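Local coordinates for TTHB210-like domain-containing protein (Thermus thermophilus, PDB 3VG8), which is of unknown function but assembles into a novel homodecamer and is controlled by the sigma-E/anti-sigma-E regulatory system, at residues K44-P50 with H94-V100. The protein carries 1 engineered substitution. Residue numbers count along the deposited sequence, not the author numbering.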
loop_
_atom_site.group_PDB
_atom_site.type_symbol
_atom_site.label_atom_id
_atom_site.label_comp_id
_atom_site.label_asym_id
_atom_site.label_seq_id
_atom_site.Cartn_x
_atom_site.Cartn_y
_atom_site.Cartn_z
ATOM N N LYS F 44 -31.485 5.761 -1.723
ATOM C CA LYS F 44 -32.002 4.667 -0.904
ATOM C C LYS F 44 -33.450 4.814 -0.495
ATOM O O LYS F 44 -34.004 5.899 -0.529
ATOM C CB LYS F 44 -31.139 4.473 0.349
ATOM C CG LYS F 44 -31.060 5.673 1.311
ATOM C CD LYS F 44 -30.150 5.320 2.506
ATOM C CE LYS F 44 -29.755 6.512 3.364
ATOM N NZ LYS F 44 -28.733 6.146 4.413
ATOM N N VAL F 45 -34.030 3.679 -0.109
ATOM C CA VAL F 45 -35.415 3.531 0.312
ATOM C C VAL F 45 -35.371 3.112 1.789
ATOM O O VAL F 45 -34.832 2.051 2.130
ATOM C CB VAL F 45 -36.066 2.436 -0.538
ATOM C CG1 VAL F 45 -37.496 2.211 -0.118
ATOM C CG2 VAL F 45 -35.990 2.846 -1.998
ATOM N N VAL F 46 -35.941 3.936 2.665
ATOM C CA VAL F 46 -35.867 3.676 4.101
ATOM C C VAL F 46 -37.192 3.379 4.829
ATOM O O VAL F 46 -38.081 4.218 4.849
ATOM C CB VAL F 46 -35.189 4.884 4.804
ATOM C CG1 VAL F 46 -35.005 4.615 6.285
ATOM C CG2 VAL F 46 -33.853 5.184 4.153
ATOM N N PHE F 47 -37.312 2.186 5.408
ATOM C CA PHE F 47 -38.501 1.816 6.187
ATOM C C PHE F 47 -38.199 2.099 7.660
ATOM O O PHE F 47 -37.113 1.794 8.146
ATOM C CB PHE F 47 -38.829 0.326 6.029
ATOM C CG PHE F 47 -39.229 -0.051 4.649
ATOM C CD1 PHE F 47 -38.275 -0.408 3.708
ATOM C CD2 PHE F 47 -40.564 0.020 4.258
ATOM C CE1 PHE F 47 -38.644 -0.683 2.402
ATOM C CE2 PHE F 47 -40.936 -0.254 2.955
ATOM C CZ PHE F 47 -39.974 -0.606 2.027
HETATM N N MSE F 48 -39.158 2.681 8.367
HETATM C CA MSE F 48 -38.998 3.002 9.787
HETATM C C MSE F 48 -39.825 2.040 10.613
HETATM O O MSE F 48 -41.035 1.943 10.397
HETATM C CB MSE F 48 -39.534 4.398 10.084
HETATM C CG MSE F 48 -38.843 5.519 9.366
HETATM SE SE MSE F 48 -37.067 5.636 10.033
HETATM C CE MSE F 48 -37.470 5.987 11.912
ATOM N N VAL F 49 -39.199 1.328 11.552
ATOM C CA VAL F 49 -39.950 0.423 12.420
ATOM C C VAL F 49 -39.556 0.539 13.886
ATOM O O VAL F 49 -38.368 0.552 14.228
ATOM C CB VAL F 49 -39.817 -1.079 11.994
ATOM C CG1 VAL F 49 -40.346 -1.263 10.578
ATOM C CG2 VAL F 49 -38.387 -1.545 12.099
ATOM N N PRO F 50 -40.556 0.618 14.781
ATOM C CA PRO F 50 -40.249 0.725 16.212
ATOM C C PRO F 50 -39.802 -0.643 16.696
ATOM O O PRO F 50 -40.390 -1.662 16.319
ATOM C CB PRO F 50 -41.590 1.133 16.849
ATOM C CG PRO F 50 -42.468 1.562 15.670
ATOM C CD PRO F 50 -42.009 0.657 14.551
ATOM N N HIS F 94 -36.106 2.748 17.403
ATOM C CA HIS F 94 -36.558 2.390 16.064
ATOM C C HIS F 94 -35.406 1.742 15.289
ATOM O O HIS F 94 -34.263 1.707 15.752
ATOM C CB HIS F 94 -36.973 3.636 15.277
ATOM C CG HIS F 94 -38.368 4.088 15.544
ATOM N ND1 HIS F 94 -38.762 4.617 16.753
ATOM C CD2 HIS F 94 -39.472 4.071 14.761
ATOM C CE1 HIS F 94 -40.051 4.903 16.705
ATOM N NE2 HIS F 94 -40.506 4.581 15.508
ATOM N N TYR F 95 -35.733 1.209 14.116
ATOM C CA TYR F 95 -34.733 0.663 13.222
ATOM C C TYR F 95 -35.067 1.220 11.843
ATOM O O TYR F 95 -36.249 1.378 11.468
ATOM C CB TYR F 95 -34.720 -0.871 13.215
ATOM C CG TYR F 95 -33.504 -1.434 13.925
ATOM C CD1 TYR F 95 -32.283 -1.616 13.252
ATOM C CD2 TYR F 95 -33.549 -1.708 15.291
ATOM C CE1 TYR F 95 -31.135 -2.059 13.944
ATOM C CE2 TYR F 95 -32.437 -2.138 15.977
ATOM C CZ TYR F 95 -31.228 -2.314 15.305
ATOM O OH TYR F 95 -30.126 -2.723 16.031
ATOM N N HIS F 96 -34.021 1.605 11.127
ATOM C CA HIS F 96 -34.177 2.124 9.784
ATOM C C HIS F 96 -33.773 0.965 8.910
ATOM O O HIS F 96 -32.640 0.523 8.975
ATOM C CB HIS F 96 -33.217 3.294 9.520
ATOM C CG HIS F 96 -33.615 4.578 10.175
ATOM N ND1 HIS F 96 -33.912 4.675 11.518
ATOM C CD2 HIS F 96 -33.719 5.835 9.677
ATOM C CE1 HIS F 96 -34.179 5.934 11.820
ATOM N NE2 HIS F 96 -34.069 6.657 10.720
ATOM N N ILE F 97 -34.687 0.452 8.105
ATOM C CA ILE F 97 -34.329 -0.642 7.229
ATOM C C ILE F 97 -34.166 0.038 5.877
ATOM O O ILE F 97 -35.119 0.571 5.296
ATOM C CB ILE F 97 -35.430 -1.713 7.183
ATOM C CG1 ILE F 97 -35.826 -2.117 8.609
ATOM C CG2 ILE F 97 -34.927 -2.922 6.443
ATOM C CD1 ILE F 97 -34.705 -2.746 9.390
ATOM N N GLU F 98 -32.941 0.013 5.385
ATOM C CA GLU F 98 -32.606 0.696 4.160
ATOM C C GLU F 98 -32.229 -0.199 2.977
ATOM O O GLU F 98 -31.408 -1.109 3.099
ATOM C CB GLU F 98 -31.453 1.676 4.444
ATOM C CG GLU F 98 -31.447 2.284 5.848
ATOM C CD GLU F 98 -30.472 3.460 5.982
ATOM O OE1 GLU F 98 -29.300 3.332 5.562
ATOM O OE2 GLU F 98 -30.885 4.515 6.511
ATOM N N LEU F 99 -32.857 0.082 1.844
ATOM C CA LEU F 99 -32.584 -0.605 0.584
ATOM C C LEU F 99 -31.742 0.429 -0.175
ATOM O O LEU F 99 -32.274 1.425 -0.655
ATOM C CB LEU F 99 -33.895 -0.887 -0.157
ATOM C CG LEU F 99 -34.594 -2.197 0.221
ATOM C CD1 LEU F 99 -34.864 -2.220 1.711
ATOM C CD2 LEU F 99 -35.892 -2.352 -0.576
ATOM N N VAL F 100 -30.437 0.189 -0.266
ATOM C CA VAL F 100 -29.506 1.126 -0.889
ATOM C C VAL F 100 -29.213 0.774 -2.339
ATOM O O VAL F 100 -28.838 -0.331 -2.650
ATOM C CB VAL F 100 -28.195 1.207 -0.053
ATOM C CG1 VAL F 100 -27.356 2.404 -0.503
ATOM C CG2 VAL F 100 -28.543 1.327 1.450
#
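Antiparallel pairing meets the polar demand of a buried backbone by letting every second residue spend both its backbone N-H and its C=O on one partner across the strands. Strands 44-50 and 94-100 do this three times: Val45 N to Leu99 O (2.9 Å) with Leu99 N to Val45 O (2.8 Å), Phe47 N to Ile97 O (2.7 Å) with Ile97 N to Phe47 O (2.8 Å), and Val49 N to Tyr95 O (3.0 Å) with Tyr95 N to Val49 O (2.7 Å). The alternating residues bond outward instead, Lys44 and Val46 to strand 33-36, His94 and His96 to strand 78-84, as expected in a five-stranded antiparallel sheet of order 1-2-3-5-4, where these two strands are both interior. Val45, Phe47, Val49, Tyr95, Ile97 and Leu99 share one face; Phe47, Val49, Tyr95 and Ile97 pack against a second subunit, whose His58 carbonyl accepts a bond from Tyr95 OH. On the other face Lys44 NZ bridges to Glu98 OE1 (3.1 Å) and to Glu107, and Glu98 OE1 accepts a hydrogen bond from Asn80 ND2. Farther along, the selenium of selenomethionine Met48 sits over the His96 ring, and Pro50 CA makes a CH-pi contact with the face of His94, whose ND1 bonds to Glu92 O.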